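Local structure of putative antidote protein of plasmid maintenance system (Nostoc punctiforme, 3CEC) at residues R15-P19 against G20-A24; L30-T34 against A35-E39; V60-A63 against I64-K68. The protein probably acts as the antitoxin of a plasmid-maintenance toxin-antitoxin pair, binding DNA through a helix-turn-helix domain. All coordinates share one frame; numbering follows the deposited sequence.

Interaction 1 (R15-P19 against G20-A24)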
loop_
_atom_site.group_PDB
_atom_site.type_symbol
_atom_site.label_atom_id
_atom_site.label_comp_id
_atom_site.label_asym_id
_atom_site.label_seq_id
_atom_site.Cartn_x
_atom_site.Cartn_y
_atom_site.Cartn_z
ATOM N N ARG A 15 11.488 2.695 7.610
ATOM C CA ARG A 15 10.093 2.240 7.534
ATOM C C ARG A 15 9.903 1.581 6.180
ATOM O O ARG A 15 10.609 1.913 5.213
ATOM C CB ARG A 15 9.078 3.392 7.698
ATOM C CG ARG A 15 9.087 4.439 6.592
ATOM N N PRO A 16 8.980 0.623 6.116
ATOM C CA PRO A 16 8.690 -0.036 4.858
ATOM C C PRO A 16 8.147 0.941 3.840
ATOM O O PRO A 16 7.577 1.992 4.190
ATOM C CB PRO A 16 7.633 -1.075 5.250
ATOM C CG PRO A 16 6.917 -0.451 6.433
ATOM C CD PRO A 16 8.049 0.209 7.187
ATOM N N ILE A 17 8.361 0.596 2.571
ATOM C CA ILE A 17 7.759 1.360 1.456
ATOM C C ILE A 17 6.328 0.876 1.278
ATOM O O ILE A 17 6.106 -0.321 1.044
ATOM C CB ILE A 17 8.539 1.176 0.166
ATOM C CG1 ILE A 17 10.048 1.430 0.369
ATOM C CG2 ILE A 17 7.947 2.154 -0.889
ATOM C CD1 ILE A 17 10.917 1.304 -0.890
ATOM N N HIS A 18 5.342 1.779 1.495
ATOM C CA HIS A 18 3.877 1.465 1.325
ATOM C C HIS A 18 3.677 1.306 -0.163
ATOM O O HIS A 18 4.323 1.999 -0.966
ATOM C CB HIS A 18 2.868 2.560 1.853
ATOM C CG HIS A 18 1.404 2.114 1.947
ATOM N ND1 HIS A 18 0.860 1.629 3.123
ATOM C CD2 HIS A 18 0.370 2.130 1.047
ATOM C CE1 HIS A 18 -0.414 1.336 2.933
ATOM N NE2 HIS A 18 -0.736 1.643 1.686
ATOM N N PRO A 19 2.788 0.390 -0.526
ATOM C CA PRO A 19 2.369 0.261 -1.937
ATOM C C PRO A 19 1.918 1.578 -2.526
ATOM O O PRO A 19 2.161 1.884 -3.697
ATOM C CB PRO A 19 1.193 -0.715 -1.865
ATOM C CG PRO A 19 1.412 -1.473 -0.600
ATOM C CD PRO A 19 2.209 -0.664 0.320
ATOM N N GLY A 20 1.256 2.367 -1.713
ATOM C CA GLY A 20 0.723 3.640 -2.140
ATOM C C GLY A 20 1.793 4.614 -2.582
ATOM O O GLY A 20 1.588 5.425 -3.468
ATOM N N GLU A 21 2.939 4.518 -1.916
ATOM C CA GLU A 21 4.057 5.394 -2.237
ATOM C C GLU A 21 4.633 5.023 -3.596
ATOM O O GLU A 21 5.023 5.918 -4.407
ATOM C CB GLU A 21 5.149 5.336 -1.165
ATOM C CG GLU A 21 4.668 5.885 0.169
ATOM C CD GLU A 21 5.704 5.742 1.294
ATOM O OE1 GLU A 21 6.064 4.607 1.692
ATOM O OE2 GLU A 21 6.136 6.797 1.785
ATOM N N VAL A 22 4.619 3.733 -3.869
ATOM C CA VAL A 22 5.132 3.249 -5.156
ATOM C C VAL A 22 4.191 3.672 -6.262
ATOM O O VAL A 22 4.620 4.179 -7.329
ATOM C CB VAL A 22 5.332 1.733 -5.195
ATOM C CG1 VAL A 22 5.863 1.277 -6.578
ATOM C CG2 VAL A 22 6.336 1.329 -4.038
ATOM N N ILE A 23 2.901 3.523 -6.007
ATOM C CA ILE A 23 1.887 3.953 -6.971
ATOM C C ILE A 23 2.028 5.459 -7.269
ATOM O O ILE A 23 2.023 5.851 -8.414
ATOM C CB ILE A 23 0.438 3.568 -6.524
ATOM C CG1 ILE A 23 0.297 2.049 -6.586
ATOM C CG2 ILE A 23 -0.606 4.275 -7.379
ATOM C CD1 ILE A 23 -0.878 1.568 -5.835
ATOM N N ALA A 24 2.115 6.261 -6.229
ATOM C CA ALA A 24 2.191 7.740 -6.406
ATOM C C ALA A 24 3.379 8.097 -7.307
ATOM O O ALA A 24 3.308 8.988 -8.187
ATOM C CB ALA A 24 2.333 8.420 -5.053
#
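The start of helix 19-30 is built as an N-cap with a hydrophobic staple: His18 is the N-cap residue, Glu21 reaches back to it from the first turn, and Ile17, just before the cap, meets Val22 on the first turn. Glu21 OE1 accepts the backbone N-H of His18 at 2.9 Å in a fairly straight bond, 160° at the hydrogen, and it does so with its anti lone pair, the one turned away from OE2. The chain gets there because CG lies beside Glu21's own backbone N (chi1 -65°), which sends the acid back toward the preceding loop.

The cap carbonyl is shared more loosely. Weak bonds reach His18 O from Glu21 N at 3.0 Å and from Val22 N at 3.4 Å. Pro19, in the first position of the helix, has no N-H to place; its carbonyl takes Ile23 N at 2.9 Å, in the carbonyl plane, the first i to i+4 bond here that is not weak. Beside the capping bonds, Ile17 CG2 meets Val22 CG2 at 3.6 Å, the two side chains crossing at about a right angle, one branch against one branch.

Helix 74-101 runs past this corner, where Trp87 meets Pro16, Gln81 meets Pro19 and Trp77 touches both Val22 and Ile23. The result is a helix start held in two ways: one carboxylate oxygen fixes the N-H of the cap residue while the Ile17-Val22 contact ties the preceding loop to the first turn. A negative carboxylate at this end would probably also be favoured by the helix dipole.

Interaction 2 (L30-T34 against A35-E39)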
loop_
_atom_site.group_PDB
_atom_site.type_symbol
_atom_site.label_atom_id
_atom_site.label_comp_id
_atom_site.label_asym_id
_atom_site.label_seq_id
_atom_site.Cartn_x
_atom_site.Cartn_y
_atom_site.Cartn_z
ATOM N N LEU A 30 4.596 8.937 -14.943
ATOM C CA LEU A 30 3.731 8.781 -16.125
ATOM C C LEU A 30 2.992 10.066 -16.454
ATOM O O LEU A 30 2.413 10.229 -17.529
ATOM C CB LEU A 30 2.650 7.735 -15.888
ATOM C CG LEU A 30 3.073 6.283 -15.843
ATOM C CD1 LEU A 30 1.935 5.353 -15.406
ATOM C CD2 LEU A 30 3.640 5.848 -17.184
ATOM N N ASP A 31 2.976 10.986 -15.528
ATOM C CA ASP A 31 2.220 12.233 -15.724
ATOM C C ASP A 31 0.741 11.911 -15.919
ATOM O O ASP A 31 0.100 12.371 -16.880
ATOM C CB ASP A 31 2.760 13.030 -16.921
ATOM C CG ASP A 31 4.018 13.813 -16.586
ATOM O OD1 ASP A 31 4.040 14.499 -15.531
ATOM O OD2 ASP A 31 4.986 13.751 -17.383
ATOM N N ILE A 32 0.222 11.052 -15.042
ATOM C CA ILE A 32 -1.225 10.827 -15.013
ATOM C C ILE A 32 -1.724 10.971 -13.574
ATOM O O ILE A 32 -0.953 10.970 -12.589
ATOM C CB ILE A 32 -1.688 9.513 -15.632
ATOM C CG1 ILE A 32 -1.246 8.302 -14.818
ATOM C CG2 ILE A 32 -1.156 9.364 -17.127
ATOM C CD1 ILE A 32 -1.896 6.969 -15.226
ATOM N N ASN A 33 -3.026 11.158 -13.453
ATOM C CA ASN A 33 -3.574 11.374 -12.139
ATOM C C ASN A 33 -4.267 10.132 -11.609
ATOM O O ASN A 33 -4.385 9.127 -12.304
ATOM C CB ASN A 33 -4.483 12.620 -12.069
ATOM C CG ASN A 33 -5.709 12.509 -12.969
ATOM O OD1 ASN A 33 -6.251 11.435 -13.158
ATOM N ND2 ASN A 33 -6.221 13.648 -13.435
ATOM N N THR A 34 -4.758 10.267 -10.361
ATOM C CA THR A 34 -5.337 9.102 -9.672
ATOM C C THR A 34 -6.605 8.680 -10.384
ATOM O O THR A 34 -6.907 7.487 -10.522
ATOM C CB THR A 34 -5.619 9.327 -8.183
ATOM O OG1 THR A 34 -6.462 10.498 -8.037
ATOM C CG2 THR A 34 -4.336 9.618 -7.403
ATOM N N ALA A 35 -7.379 9.644 -10.870
ATOM C CA ALA A 35 -8.650 9.305 -11.586
ATOM C C ALA A 35 -8.409 8.534 -12.879
ATOM O O ALA A 35 -9.122 7.567 -13.183
ATOM C CB ALA A 35 -9.467 10.611 -11.824
ATOM N N ASN A 36 -7.350 8.917 -13.593
ATOM C CA ASN A 36 -6.953 8.292 -14.850
ATOM C C ASN A 36 -6.545 6.850 -14.531
ATOM O O ASN A 36 -6.911 5.884 -15.207
ATOM C CB ASN A 36 -5.701 8.927 -15.475
ATOM C CG ASN A 36 -5.837 10.413 -15.825
ATOM O OD1 ASN A 36 -4.822 11.180 -15.812
ATOM N ND2 ASN A 36 -7.046 10.806 -16.212
ATOM N N PHE A 37 -5.821 6.688 -13.435
ATOM C CA PHE A 37 -5.281 5.356 -13.132
ATOM C C PHE A 37 -6.409 4.471 -12.617
ATOM O O PHE A 37 -6.489 3.271 -12.950
ATOM C CB PHE A 37 -4.194 5.458 -12.075
ATOM C CG PHE A 37 -3.408 4.189 -11.892
ATOM C CD1 PHE A 37 -2.804 3.573 -12.968
ATOM C CD2 PHE A 37 -3.131 3.724 -10.610
ATOM C CE1 PHE A 37 -2.069 2.411 -12.782
ATOM C CE2 PHE A 37 -2.363 2.594 -10.440
ATOM C CZ PHE A 37 -1.835 1.957 -11.477
ATOM N N ALA A 38 -7.308 5.083 -11.844
ATOM C CA ALA A 38 -8.480 4.316 -11.315
ATOM C C ALA A 38 -9.339 3.806 -12.467
ATOM O O ALA A 38 -9.823 2.668 -12.472
ATOM C CB ALA A 38 -9.328 5.186 -10.336
ATOM N N GLU A 39 -9.429 4.622 -13.501
ATOM C CA GLU A 39 -10.215 4.266 -14.677
ATOM C C GLU A 39 -9.592 3.034 -15.354
ATOM O O GLU A 39 -10.272 2.082 -15.771
ATOM C CB GLU A 39 -10.286 5.434 -15.610
ATOM C CG GLU A 39 -11.105 5.205 -16.812
ATOM C CD GLU A 39 -11.464 6.524 -17.463
ATOM O OE1 GLU A 39 -10.528 7.231 -17.905
ATOM O OE2 GLU A 39 -12.674 6.853 -17.512
#
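Asn33 and Asn36 face each other across the first turn of helix 34-41 as a capping box, with Ile32 and Phe37 forming a hydrophobic staple beside it. The two asparagine side chains cross at about a right angle, yet their amide planes are only 24° apart. Asn36 OD1 takes the backbone N-H of Asn33 at 3.0 Å in an almost perfectly straight bond (178°), although the N-H arrives above the carbonyl plane and not on a lone pair. In return Asn33 OD1 accepts Asn36 N at 2.8 Å, its exact position being less certain in the model. Asn33 CG sits between its own backbone N and carbonyl carbon (chi1 62°), which swings the amide over the turn. An alanine in place of Asn36 would probably leave the Asn33 N-H without its side-chain acceptor and open half of the box. On the backbone, Asn33 O receives Phe37 N at 3.0 Å, while Ile32 CD1 approaches Phe37 CD1 obliquely at 4.2 Å. Just upstream, Asp31, with positive phi, closes helix 19-30 in a Schellman motif, so one helix stops and the next starts within a few residues. Around this corner, Thr34 OG1 bonds to Asn45 and Gln49 of helix 45-52, Ile32 leans on Leu27 of helix 19-30, and Phe37 inserts between that helix and Leu66 and Leu70 of helix 60-70.

Interaction 3 (V60-A63 against I64-K68)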
loop_
_atom_site.group_PDB
_atom_site.type_symbol
_atom_site.label_atom_id
_atom_site.label_comp_id
_atom_site.label_asym_id
_atom_site.label_seq_id
_atom_site.Cartn_x
_atom_site.Cartn_y
_atom_site.Cartn_z
ATOM N N VAL A 60 -6.224 -8.560 -2.653
ATOM C CA VAL A 60 -5.826 -9.417 -3.757
ATOM C C VAL A 60 -6.388 -8.870 -5.049
ATOM O O VAL A 60 -5.711 -8.760 -6.067
ATOM C CB VAL A 60 -6.235 -10.887 -3.574
ATOM C CG1 VAL A 60 -5.870 -11.743 -4.793
ATOM C CG2 VAL A 60 -5.604 -11.402 -2.220
ATOM N N ASP A 61 -7.654 -8.450 -5.005
ATOM C CA ASP A 61 -8.297 -7.839 -6.198
ATOM C C ASP A 61 -7.480 -6.635 -6.754
ATOM O O ASP A 61 -7.205 -6.516 -7.965
ATOM C CB ASP A 61 -9.775 -7.424 -5.882
ATOM C CG ASP A 61 -10.383 -6.577 -6.989
ATOM O OD1 ASP A 61 -10.220 -5.356 -6.944
ATOM O OD2 ASP A 61 -11.053 -7.195 -7.870
ATOM N N ILE A 62 -7.081 -5.720 -5.862
ATOM C CA ILE A 62 -6.288 -4.551 -6.288
ATOM C C ILE A 62 -4.931 -4.958 -6.811
ATOM O O ILE A 62 -4.479 -4.448 -7.868
ATOM C CB ILE A 62 -6.150 -3.505 -5.182
ATOM C CG1 ILE A 62 -7.518 -2.870 -4.921
ATOM C CG2 ILE A 62 -5.080 -2.466 -5.571
ATOM C CD1 ILE A 62 -7.545 -2.048 -3.571
ATOM N N ALA A 63 -4.319 -5.940 -6.164
ATOM C CA ALA A 63 -3.001 -6.484 -6.634
ATOM C C ALA A 63 -3.113 -7.096 -8.022
ATOM O O ALA A 63 -2.272 -6.832 -8.879
ATOM C CB ALA A 63 -2.421 -7.467 -5.642
ATOM N N ILE A 64 -4.197 -7.813 -8.282
ATOM C CA ILE A 64 -4.434 -8.389 -9.607
ATOM C C ILE A 64 -4.573 -7.336 -10.659
ATOM O O ILE A 64 -4.007 -7.357 -11.736
ATOM C CB ILE A 64 -5.615 -9.371 -9.603
ATOM C CG1 ILE A 64 -5.289 -10.592 -8.792
ATOM C CG2 ILE A 64 -6.045 -9.661 -11.092
ATOM C CD1 ILE A 64 -4.437 -11.588 -9.566
ATOM N N ARG A 65 -5.322 -6.280 -10.325
ATOM C CA ARG A 65 -5.526 -5.193 -11.281
ATOM C C ARG A 65 -4.217 -4.436 -11.584
ATOM O O ARG A 65 -3.917 -4.161 -12.728
ATOM C CB ARG A 65 -6.592 -4.235 -10.775
ATOM C CG ARG A 65 -8.000 -4.844 -10.608
ATOM C CD ARG A 65 -8.972 -3.845 -9.922
ATOM N NE ARG A 65 -10.197 -4.530 -9.518
ATOM C CZ ARG A 65 -11.224 -4.692 -10.321
ATOM N NH1 ARG A 65 -11.252 -4.122 -11.531
ATOM N NH2 ARG A 65 -12.254 -5.398 -9.894
ATOM N N LEU A 66 -3.461 -4.178 -10.525
ATOM C CA LEU A 66 -2.155 -3.527 -10.652
ATOM C C LEU A 66 -1.258 -4.351 -11.510
ATOM O O LEU A 66 -0.608 -3.836 -12.444
ATOM C CB LEU A 66 -1.529 -3.234 -9.293
ATOM C CG LEU A 66 -2.220 -2.095 -8.487
ATOM C CD1 LEU A 66 -1.807 -2.197 -6.984
ATOM C CD2 LEU A 66 -1.899 -0.736 -9.061
ATOM N N GLY A 67 -1.255 -5.623 -11.237
ATOM C CA GLY A 67 -0.394 -6.595 -11.906
ATOM C C GLY A 67 -0.696 -6.578 -13.406
ATOM O O GLY A 67 0.231 -6.600 -14.249
ATOM N N LYS A 68 -1.980 -6.587 -13.760
ATOM C CA LYS A 68 -2.380 -6.624 -15.191
ATOM C C LYS A 68 -2.095 -5.303 -15.859
ATOM O O LYS A 68 -1.540 -5.246 -17.004
ATOM C CB LYS A 68 -3.827 -7.011 -15.338
ATOM C CG LYS A 68 -4.101 -8.465 -14.984
ATOM C CD LYS A 68 -5.473 -8.833 -15.468
ATOM C CE LYS A 68 -5.885 -10.236 -15.035
ATOM N NZ LYS A 68 -5.027 -11.338 -15.596
#
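Asp61 and Arg65, one turn apart on helix 60-70, are joined by a two-pronged salt bridge. The arginine offers its side, NE and one terminal nitrogen, and each takes a different carboxylate oxygen. Arg65 NE meets Asp61 OD1 at 2.7 Å along a nearly straight line (173°), with the oxygen close to the guanidinium plane. Arg65 NH2 reaches Asp61 OD2 at 3.0 Å, more bent, and uses that oxygen's syn lone pair. The planes of the two groups are turned 50° apart, so this is a twisted grip and not a flat one. With CG anti to its backbone N (chi1 170°), Asp61 turns its acid toward the next turn, and the arginine, extended from CG to NE, reaches back to it.

Another face of the helix is apolar. Ile62 and Leu66 lie side by side pointing the same way, Ile62 CG2 touching Leu66 CD1 at 3.6 Å, and toward the outside Val60 CG1 rests loosely by Ile64 CG1 at 4.2 Å. The backbone beneath is plain alpha-helix, as in the bond from Leu66 N to Ile62 O at 2.9 Å.

Further out, Thr59, just ahead of the helix, takes the N-H of Ile62 with its OG1. Arg65 NH1 bonds to Leu41 O, at the end of helix 34-41, so the arginine links two helices; Asp61 OD2 also meets a bound methylpentanediol, probably from the crystallisation liquor. Leu66 packs on Phe37, Leu41 and Trp77, and Ala63 on Pro74 and Leu78 of helix 74-101. An amphipathic helix of this kind, packed against helix 34-41 of the helix-turn-helix, is consistent with an all-helical helix-turn-helix domain, as expected for an antitoxin that binds DNA.

Interactions 1 and 2 are both helix starts, each pairing a cap with a staple, whereas interaction 3 lies within a helix and relies on a salt bridge between residues one turn apart. In interaction 1 the capping acceptor is a carboxylate; in interaction 2 it is a reciprocal pair of amides. The polar parts of all three lie toward the surface, but each sends one large apolar residue inward: Ile23, Phe37 and Leu66 meet pairwise, Ile23 CG2 to Phe37 CE2 at 3.9 Å, Phe37 CZ to Leu66 CD2 at 3.6 Å and Ile23 CD1 to Leu66 CD1 at 4.0 Å. Helices 19-30, 34-41 and 60-70 thus share one core, although the contact centres stand about 15 to 16 Å apart.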